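Local coordinates for metallo-beta-lactamase domain-containing protein (Enterococcus faecalis, PDB 2AZ4) that is of unknown function but has a dinuclear zinc site in a metallo-beta-lactamase fold and may act as an RNA-binding exonuclease, at residues L16-T21 and I403-P408; D189-H193 and C379-I384; H193-R197 and N264-K270. Residues are numbered along the deposited sequence.

Contact 1: residues L16-T21 and I403-P408. With ZN (zinc ion), chain D.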
loop_
_atom_site.group_PDB
_atom_site.type_symbol
_atom_site.label_atom_id
_atom_site.label_comp_id
_atom_site.label_asym_id
_atom_site.label_seq_id
_atom_site.Cartn_x
_atom_site.Cartn_y
_atom_site.Cartn_z
ATOM N N LEU A 16 15.404 -8.900 0.294
ATOM C CA LEU A 16 15.059 -10.183 -0.350
ATOM C C LEU A 16 13.719 -10.727 0.135
ATOM O O LEU A 16 13.541 -11.941 0.390
ATOM C CB LEU A 16 16.195 -11.226 -0.245
ATOM C CG LEU A 16 16.585 -11.883 -1.590
ATOM C CD1 LEU A 16 15.480 -12.739 -2.187
ATOM C CD2 LEU A 16 17.057 -10.861 -2.633
ATOM N N THR A 17 12.780 -9.797 0.288
ATOM C CA THR A 17 11.444 -10.122 0.672
ATOM C C THR A 17 10.584 -8.921 0.301
ATOM O O THR A 17 11.052 -7.794 0.299
ATOM C CB THR A 17 11.353 -10.507 2.182
ATOM O OG1 THR A 17 10.035 -10.951 2.485
ATOM C CG2 THR A 17 11.747 -9.350 3.098
ATOM N N ILE A 18 9.350 -9.168 -0.091
ATOM C CA ILE A 18 8.497 -8.062 -0.484
ATOM C C ILE A 18 7.678 -7.655 0.735
ATOM O O ILE A 18 6.580 -8.155 0.951
ATOM C CB ILE A 18 7.651 -8.429 -1.721
ATOM C CG1 ILE A 18 8.620 -8.841 -2.848
ATOM C CG2 ILE A 18 6.768 -7.251 -2.116
ATOM C CD1 ILE A 18 8.022 -8.927 -4.246
ATOM N N GLY A 19 8.264 -6.792 1.561
ATOM C CA GLY A 19 7.601 -6.312 2.757
ATOM C C GLY A 19 8.562 -6.120 3.900
ATOM O O GLY A 19 9.513 -6.890 4.077
ATOM N N GLY A 20 8.325 -5.077 4.679
ATOM C CA GLY A 20 9.114 -4.853 5.885
ATOM C C GLY A 20 10.392 -4.080 5.657
ATOM O O GLY A 20 11.311 -4.179 6.480
ATOM N N THR A 21 10.450 -3.299 4.570
ATOM C CA THR A 21 11.560 -2.342 4.377
ATOM C C THR A 21 11.663 -1.370 5.533
ATOM O O THR A 21 10.717 -0.636 5.837
ATOM C CB THR A 21 11.434 -1.525 3.076
ATOM O OG1 THR A 21 11.399 -2.410 1.961
ATOM C CG2 THR A 21 12.634 -0.620 2.886
ATOM N N ILE A 403 15.610 -2.689 -3.924
ATOM C CA ILE A 403 14.989 -3.128 -2.675
ATOM C C ILE A 403 13.578 -3.583 -3.013
ATOM O O ILE A 403 13.152 -3.433 -4.147
ATOM C CB ILE A 403 14.920 -1.999 -1.631
ATOM C CG1 ILE A 403 14.144 -0.784 -2.199
ATOM C CG2 ILE A 403 16.319 -1.670 -1.119
ATOM C CD1 ILE A 403 13.838 0.302 -1.186
ATOM N N HIS A 404 12.881 -4.168 -2.036
ATOM C CA HIS A 404 11.496 -4.592 -2.216
ATOM C C HIS A 404 11.408 -5.452 -3.491
ATOM O O HIS A 404 10.637 -5.161 -4.414
ATOM C CB HIS A 404 10.593 -3.341 -2.292
ATOM C CG HIS A 404 9.224 -3.525 -1.723
ATOM N ND1 HIS A 404 8.999 -4.094 -0.487
ATOM C CD2 HIS A 404 8.010 -3.162 -2.199
ATOM C CE1 HIS A 404 7.699 -4.093 -0.238
ATOM N NE2 HIS A 404 7.080 -3.533 -1.264
ATOM N N THR A 405 12.227 -6.509 -3.522
ATOM C CA THR A 405 12.424 -7.325 -4.711
ATOM C C THR A 405 13.010 -8.711 -4.353
ATOM O O THR A 405 13.796 -8.843 -3.419
ATOM C CB THR A 405 13.306 -6.562 -5.776
ATOM O OG1 THR A 405 13.437 -7.354 -6.957
ATOM C CG2 THR A 405 14.709 -6.196 -5.218
ATOM N N LEU A 406 12.571 -9.740 -5.067
ATOM C CA LEU A 406 13.152 -11.090 -4.952
ATOM C C LEU A 406 14.265 -11.342 -5.994
ATOM O O LEU A 406 14.929 -12.386 -5.950
ATOM C CB LEU A 406 12.069 -12.171 -5.073
ATOM C CG LEU A 406 10.789 -12.062 -4.240
ATOM C CD1 LEU A 406 9.855 -13.248 -4.493
ATOM C CD2 LEU A 406 11.119 -11.952 -2.781
ATOM N N LYS A 407 14.453 -10.395 -6.920
ATOM C CA LYS A 407 15.467 -10.507 -7.996
ATOM C C LYS A 407 16.173 -9.175 -8.241
ATOM O O LYS A 407 16.044 -8.572 -9.313
ATOM C CB LYS A 407 14.830 -11.045 -9.287
ATOM C CG LYS A 407 14.121 -12.375 -9.067
ATOM C CD LYS A 407 13.476 -12.947 -10.301
ATOM C CE LYS A 407 13.019 -14.354 -9.970
ATOM N NZ LYS A 407 12.042 -14.871 -10.946
ATOM N N PRO A 408 16.928 -8.695 -7.242
ATOM C CA PRO A 408 17.550 -7.388 -7.379
ATOM C C PRO A 408 18.588 -7.303 -8.516
ATOM O O PRO A 408 18.846 -6.211 -9.018
ATOM C CB PRO A 408 18.208 -7.172 -6.008
ATOM C CG PRO A 408 18.381 -8.512 -5.460
ATOM C CD PRO A 408 17.251 -9.318 -5.952
HETATM ZN ZN ZN D . 4.940 -2.739 -1.063
HETATM O O HOH W 1 15.210 -6.934 -1.818
HETATM O O HOH W 2 10.829 -5.079 1.213
HETATM O O HOH W 3 2.642 -2.645 -0.645
HETATM O O HOH W 4 4.105 -4.299 -2.594
#
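The last histidine ligand of the dinuclear zinc site is set in place here, where the loop between strands 7-13 and 22-27 lies against the loop that follows strand 399-403. His404 NE2 binds one zinc at 2.3 Å, a metal it shares with Asp96, His97 and Asp189. The opposite ring nitrogen is held through water: water 2 accepts from Gly19 N at 3.1 Å, is 2.8 Å from Thr21 OG1, donates to Thr17 O at 2.9 Å and accepts from His404 ND1 at 2.7 Å. With ND1 thus acting as donor, NE2 can offer its lone pair to the metal. No direct hydrogen bond joins the two segments. Ile18 CG2 makes a CH-pi contact with one face of the imidazole, 4.0 Å from its centroid, and Gly19 N comes within 3.3 Å of His404 CE1. The backbone angles of Gly19 and Gly20 suit only glycine. Farther from the metal, water 1 bridges Leu16 N and Thr405 O, both at 2.9 Å, while apolar contacts take over: Leu16 CD2 to Pro408 CD at 3.7 Å and Ile18 CG1 to Leu406 CD2 at 4.0 Å. Thr405 OG1 accepts from Lys407 N at 3.2 Å in an ST turn and is hydrogen-bonded to Gly217 O. A histidine just beyond a late beta-strand, completing the second metal site, is typical of the metallo-beta-lactamase fold.

Contact 2: residues D189-H193 and C379-I384. With ZN (zinc ion), chain C; ZN (zinc ion), chain D.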
loop_
_atom_site.group_PDB
_atom_site.type_symbol
_atom_site.label_atom_id
_atom_site.label_comp_id
_atom_site.label_asym_id
_atom_site.label_seq_id
_atom_site.Cartn_x
_atom_site.Cartn_y
_atom_site.Cartn_z
ATOM N N ASP A 189 6.650 2.435 -3.195
ATOM C CA ASP A 189 6.050 1.674 -4.283
ATOM C C ASP A 189 5.476 2.638 -5.301
ATOM O O ASP A 189 4.920 3.665 -4.909
ATOM C CB ASP A 189 4.897 0.835 -3.740
ATOM C CG ASP A 189 5.347 -0.352 -2.951
ATOM O OD1 ASP A 189 6.564 -0.578 -2.759
ATOM O OD2 ASP A 189 4.459 -1.093 -2.517
ATOM N N LEU A 190 5.580 2.298 -6.596
ATOM C CA LEU A 190 5.161 3.193 -7.680
ATOM C C LEU A 190 5.007 2.567 -9.066
ATOM O O LEU A 190 5.500 1.487 -9.340
ATOM C CB LEU A 190 6.058 4.421 -7.828
ATOM C CG LEU A 190 7.592 4.485 -7.773
ATOM C CD1 LEU A 190 8.401 3.213 -7.998
ATOM C CD2 LEU A 190 8.108 5.627 -8.597
ATOM N N ARG A 191 4.336 3.295 -9.946
ATOM C CA ARG A 191 4.027 2.798 -11.297
ATOM C C ARG A 191 3.866 3.988 -12.223
ATOM O O ARG A 191 3.881 5.136 -11.769
ATOM C CB ARG A 191 2.738 1.951 -11.274
ATOM C CG ARG A 191 1.505 2.745 -10.808
ATOM C CD ARG A 191 0.222 1.916 -10.864
ATOM N NE ARG A 191 -0.898 2.605 -10.226
ATOM C CZ ARG A 191 -2.122 2.101 -10.084
ATOM N NH1 ARG A 191 -2.404 0.889 -10.518
ATOM N NH2 ARG A 191 -3.068 2.817 -9.496
ATOM N N LEU A 192 3.686 3.708 -13.513
ATOM C CA LEU A 192 3.486 4.739 -14.522
ATOM C C LEU A 192 2.197 4.530 -15.328
ATOM O O LEU A 192 1.980 5.208 -16.351
ATOM C CB LEU A 192 4.692 4.750 -15.484
ATOM C CG LEU A 192 5.938 5.543 -15.037
ATOM C CD1 LEU A 192 7.094 5.344 -16.013
ATOM C CD2 LEU A 192 5.594 7.033 -14.926
ATOM N N HIS A 193 1.349 3.605 -14.883
ATOM C CA HIS A 193 0.100 3.317 -15.582
ATOM C C HIS A 193 -1.170 3.519 -14.719
ATOM O O HIS A 193 -2.233 2.990 -15.034
ATOM C CB HIS A 193 0.143 1.895 -16.166
ATOM C CG HIS A 193 0.132 0.816 -15.130
ATOM N ND1 HIS A 193 1.280 0.337 -14.534
ATOM C CD2 HIS A 193 -0.895 0.128 -14.571
ATOM C CE1 HIS A 193 0.964 -0.606 -13.665
ATOM N NE2 HIS A 193 -0.348 -0.753 -13.670
ATOM N N CYS A 379 -5.374 -4.617 -11.992
ATOM C CA CYS A 379 -4.372 -3.693 -12.501
ATOM C C CYS A 379 -3.343 -3.474 -11.394
ATOM O O CYS A 379 -3.661 -2.917 -10.325
ATOM C CB CYS A 379 -5.032 -2.379 -12.919
ATOM S SG CYS A 379 -3.876 -1.166 -13.602
ATOM N N SER A 380 -2.126 -3.949 -11.632
ATOM C CA SER A 380 -1.065 -3.863 -10.643
ATOM C C SER A 380 -0.805 -2.439 -10.170
ATOM O O SER A 380 -0.792 -1.493 -10.952
ATOM C CB SER A 380 0.240 -4.461 -11.172
ATOM O OG SER A 380 1.224 -4.399 -10.149
ATOM N N GLY A 381 -0.573 -2.297 -8.871
ATOM C CA GLY A 381 -0.062 -1.051 -8.345
ATOM C C GLY A 381 1.415 -0.780 -8.658
ATOM O O GLY A 381 1.895 0.322 -8.398
ATOM N N HIS A 382 2.130 -1.777 -9.205
ATOM C CA HIS A 382 3.592 -1.696 -9.393
ATOM C C HIS A 382 4.015 -1.472 -10.831
ATOM O O HIS A 382 3.331 -1.916 -11.762
ATOM C CB HIS A 382 4.289 -2.939 -8.832
ATOM C CG HIS A 382 4.134 -3.080 -7.352
ATOM N ND1 HIS A 382 4.916 -2.387 -6.456
ATOM C CD2 HIS A 382 3.266 -3.812 -6.611
ATOM C CE1 HIS A 382 4.541 -2.689 -5.225
ATOM N NE2 HIS A 382 3.554 -3.563 -5.290
ATOM N N ALA A 383 5.115 -0.741 -11.004
ATOM C CA ALA A 383 5.632 -0.423 -12.338
ATOM C C ALA A 383 5.903 -1.731 -13.051
ATOM O O ALA A 383 6.500 -2.627 -12.468
ATOM C CB ALA A 383 6.904 0.389 -12.229
ATOM N N ILE A 384 5.443 -1.865 -14.291
ATOM C CA ILE A 384 5.757 -3.069 -15.056
ATOM C C ILE A 384 7.291 -3.094 -15.351
ATOM O O ILE A 384 7.942 -2.057 -15.260
ATOM C CB ILE A 384 4.902 -3.162 -16.346
ATOM C CG1 ILE A 384 5.287 -2.055 -17.326
ATOM C CG2 ILE A 384 3.411 -3.096 -15.992
ATOM C CD1 ILE A 384 4.501 -2.075 -18.677
HETATM ZN ZN ZN C . 2.129 -0.861 -2.023
HETATM ZN ZN ZN D . 4.940 -2.739 -1.063
HETATM O O HOH W 5 3.925 0.998 -14.833
HETATM O O HOH W 6 1.890 -2.776 -3.065
HETATM O O HOH W 4 4.105 -4.299 -2.594
HETATM O O HOH W 3 2.642 -2.645 -0.645
#
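Ser380 O is the acceptor on which two side chains of the 189-193 loop converge: Arg191 NH1 donates to it at 2.9 Å, and His193 NE2 does so more weakly, also at 2.9 Å. The other guanidinium nitrogens form salt bridges outside the pair, NE with Asp166 and NH2 with Glu237, so the arginine ties its own loop to the 379-384 loop, to Asp166 and to the start of helix 237-249. A weak backbone bond from Ala383 N to Leu190 O, 2.8 Å, lies where the two segments run closest, the CA atoms of Arg191 and Ala383 being 3.7 Å apart. Water 5 adds a bridge, accepting from Leu192 N at 3.0 Å and from Ile384 N at 3.3 Å, and lying 2.7 Å from His193 ND1. At the metal end, Asp189 is the bridging carboxylate of the dinuclear site of the metallo-beta-lactamase fold: its OD2 binds one zinc at 2.4 Å and the other at 2.2 Å. His382 is not a zinc ligand, but its CE1 lies 3.1 Å from Asp189 OD2, and its NE2 donates weakly to the metal-bound waters 4 and 6, at 2.8 and 2.9 Å; Glu216 is the stronger partner of this ring. Within its own loop, His382 N donates to Ser380 OG at 2.9 Å, an ST turn. Cys379 SG meets the edge of the His193 ring, 3.4 Å from CD2, and Ile384 CG2 is 4.2 Å from His193 CE1.

Contact 3: residues H193-R197 and N264-K270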
loop_
_atom_site.group_PDB
_atom_site.type_symbol
_atom_site.label_atom_id
_atom_site.label_comp_id
_atom_site.label_asym_id
_atom_site.label_seq_id
_atom_site.Cartn_x
_atom_site.Cartn_y
_atom_site.Cartn_z
ATOM N N HIS A 193 1.349 3.605 -14.883
ATOM C CA HIS A 193 0.100 3.317 -15.582
ATOM C C HIS A 193 -1.170 3.519 -14.719
ATOM O O HIS A 193 -2.233 2.990 -15.034
ATOM C CB HIS A 193 0.143 1.895 -16.166
ATOM C CG HIS A 193 0.132 0.816 -15.130
ATOM N ND1 HIS A 193 1.280 0.337 -14.534
ATOM C CD2 HIS A 193 -0.895 0.128 -14.571
ATOM C CE1 HIS A 193 0.964 -0.606 -13.665
ATOM N NE2 HIS A 193 -0.348 -0.753 -13.670
ATOM N N GLY A 194 -1.058 4.273 -13.633
ATOM C CA GLY A 194 -2.191 4.468 -12.708
ATOM C C GLY A 194 -3.062 5.674 -13.022
ATOM O O GLY A 194 -3.150 6.110 -14.174
ATOM N N HIS A 195 -3.724 6.195 -11.992
ATOM C CA HIS A 195 -4.620 7.335 -12.130
ATOM C C HIS A 195 -3.848 8.613 -12.424
ATOM O O HIS A 195 -4.364 9.509 -13.091
ATOM C CB HIS A 195 -5.451 7.550 -10.851
ATOM C CG HIS A 195 -6.126 6.303 -10.352
ATOM N ND1 HIS A 195 -7.256 5.783 -10.945
ATOM C CD2 HIS A 195 -5.813 5.467 -9.329
ATOM C CE1 HIS A 195 -7.619 4.686 -10.299
ATOM N NE2 HIS A 195 -6.751 4.466 -9.321
ATOM N N ASN A 196 -2.631 8.706 -11.909
ATOM C CA ASN A 196 -1.876 9.940 -12.011
ATOM C C ASN A 196 -0.438 9.678 -12.445
ATOM O O ASN A 196 0.477 9.913 -11.677
ATOM C CB ASN A 196 -1.902 10.687 -10.662
ATOM C CG ASN A 196 -3.326 11.071 -10.207
ATOM O OD1 ASN A 196 -3.959 11.982 -10.773
ATOM N ND2 ASN A 196 -3.812 10.408 -9.146
ATOM N N ARG A 197 -0.242 9.185 -13.669
ATOM C CA ARG A 197 1.115 8.866 -14.150
ATOM C C ARG A 197 2.081 10.074 -14.066
ATOM O O ARG A 197 3.292 9.926 -13.822
ATOM C CB ARG A 197 1.050 8.233 -15.551
ATOM C CG ARG A 197 1.666 9.003 -16.707
ATOM C CD ARG A 197 1.494 8.240 -18.025
ATOM N NE ARG A 197 2.649 8.416 -18.908
ATOM C CZ ARG A 197 3.552 7.464 -19.171
ATOM N NH1 ARG A 197 4.562 7.734 -19.986
ATOM N NH2 ARG A 197 3.434 6.230 -18.661
ATOM N N ASN A 264 -7.355 1.690 -2.658
ATOM C CA ASN A 264 -7.465 2.234 -4.029
ATOM C C ASN A 264 -8.715 3.079 -4.216
ATOM O O ASN A 264 -9.615 2.748 -5.006
ATOM C CB ASN A 264 -7.399 1.127 -5.096
ATOM C CG ASN A 264 -6.935 1.652 -6.430
ATOM O OD1 ASN A 264 -7.028 2.854 -6.708
ATOM N ND2 ASN A 264 -6.423 0.756 -7.273
ATOM N N VAL A 265 -8.760 4.202 -3.505
ATOM C CA VAL A 265 -9.972 5.014 -3.429
ATOM C C VAL A 265 -10.312 5.600 -4.798
ATOM O O VAL A 265 -11.477 5.715 -5.156
ATOM C CB VAL A 265 -9.845 6.137 -2.395
ATOM C CG1 VAL A 265 -11.218 6.665 -2.053
ATOM C CG2 VAL A 265 -9.225 5.611 -1.096
ATOM N N GLU A 266 -9.285 5.949 -5.569
ATOM C CA GLU A 266 -9.509 6.539 -6.889
ATOM C C GLU A 266 -10.122 5.586 -7.891
ATOM O O GLU A 266 -10.827 6.031 -8.791
ATOM C CB GLU A 266 -8.216 7.109 -7.462
ATOM C CG GLU A 266 -7.901 8.514 -7.014
ATOM C CD GLU A 266 -6.866 9.166 -7.926
ATOM O OE1 GLU A 266 -7.249 9.660 -9.014
ATOM O OE2 GLU A 266 -5.676 9.138 -7.569
ATOM N N ARG A 267 -9.823 4.292 -7.783
ATOM C CA ARG A 267 -10.494 3.319 -8.634
ATOM C C ARG A 267 -11.995 3.317 -8.318
ATOM O O ARG A 267 -12.816 3.350 -9.230
ATOM C CB ARG A 267 -9.903 1.906 -8.499
ATOM C CG ARG A 267 -10.607 0.874 -9.388
ATOM C CD ARG A 267 -9.991 -0.540 -9.333
ATOM N NE ARG A 267 -8.574 -0.547 -9.708
ATOM C CZ ARG A 267 -7.786 -1.621 -9.629
ATOM N NH1 ARG A 267 -8.291 -2.782 -9.223
ATOM N NH2 ARG A 267 -6.493 -1.537 -9.951
ATOM N N PHE A 268 -12.356 3.290 -7.033
ATOM C CA PHE A 268 -13.784 3.388 -6.657
ATOM C C PHE A 268 -14.422 4.659 -7.189
ATOM O O PHE A 268 -15.482 4.604 -7.827
ATOM C CB PHE A 268 -13.960 3.279 -5.151
ATOM C CG PHE A 268 -13.825 1.885 -4.639
ATOM C CD1 PHE A 268 -14.950 1.029 -4.594
ATOM C CD2 PHE A 268 -12.579 1.392 -4.221
ATOM C CE1 PHE A 268 -14.842 -0.281 -4.101
ATOM C CE2 PHE A 268 -12.456 0.069 -3.738
ATOM C CZ PHE A 268 -13.587 -0.770 -3.668
ATOM N N ALA A 269 -13.750 5.788 -6.964
ATOM C CA ALA A 269 -14.162 7.079 -7.526
ATOM C C ALA A 269 -14.393 7.039 -9.032
ATOM O O ALA A 269 -15.418 7.548 -9.526
ATOM C CB ALA A 269 -13.165 8.191 -7.131
ATOM N N LYS A 270 -13.462 6.439 -9.775
ATOM C CA LYS A 270 -13.608 6.320 -11.240
ATOM C C LYS A 270 -14.753 5.431 -11.661
ATOM O O LYS A 270 -15.453 5.712 -12.653
ATOM C CB LYS A 270 -12.319 5.808 -11.906
ATOM C CG LYS A 270 -11.112 6.704 -11.694
ATOM C CD LYS A 270 -11.286 8.060 -12.417
ATOM C CE LYS A 270 -10.386 9.149 -11.828
ATOM N NZ LYS A 270 -10.182 10.287 -12.791
#
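His193 and Gly194 lead the loop toward residues 264-270 without touching them, Gly194 N being bound to Asp166. His195 makes most of the contact. Its NE2 donates to Asn264 OD1 at 3.1 Å, and Glu266 CB lies over one face of the ring, a CH-pi contact 3.5 Å from the centroid; Lys270 CG approaches ND1 at 4.0 Å. Asn264 is the N-cap of helix 265-274, where its OD1 also accepts weakly from Arg267 N at 3.3 Å, so the imidazole is bonded to the very atom that caps the first turn. This joins the loop that follows the zinc ligand Asp189 to a helix flanking the parallel beta-sheet of the alpha/beta part inserted between strands 212-216 and 399-403. Next along, Asn196 ND2 reaches Glu266 OE2 at 2.8 Å in a weak hydrogen bond. Arg197 makes no contact with residues 264-270; its NH2 bonds to Leu192 O instead. Beside the cap, Arg267 forms salt bridges with Asp349 and Glu237.

In the fold
Contacts 1 and 2 meet at the dinuclear zinc centre, where they share one zinc and waters 3 and 4, and His404 CD2 lies 3.0 Å from Asp189 OD1. Contact 2 is the more buried and bonds its loops directly; contact 1, nearer the surface at its outer end, relies on water and apolar packing. Contact 3, partly buried, stands about 14 Å from contact 1 between nearest atoms. It shares His193 with contact 2, and Arg267 NH2 lies 3.2 Å from Cys379 O. Thus the loop that starts at Asp189 meets a helix of the parallel-sheet region in contact 3 and, in contact 2, the connection leading from that region back to strand 399-403, whereas contact 1 joins two loops from the metallo-beta-lactamase sheets.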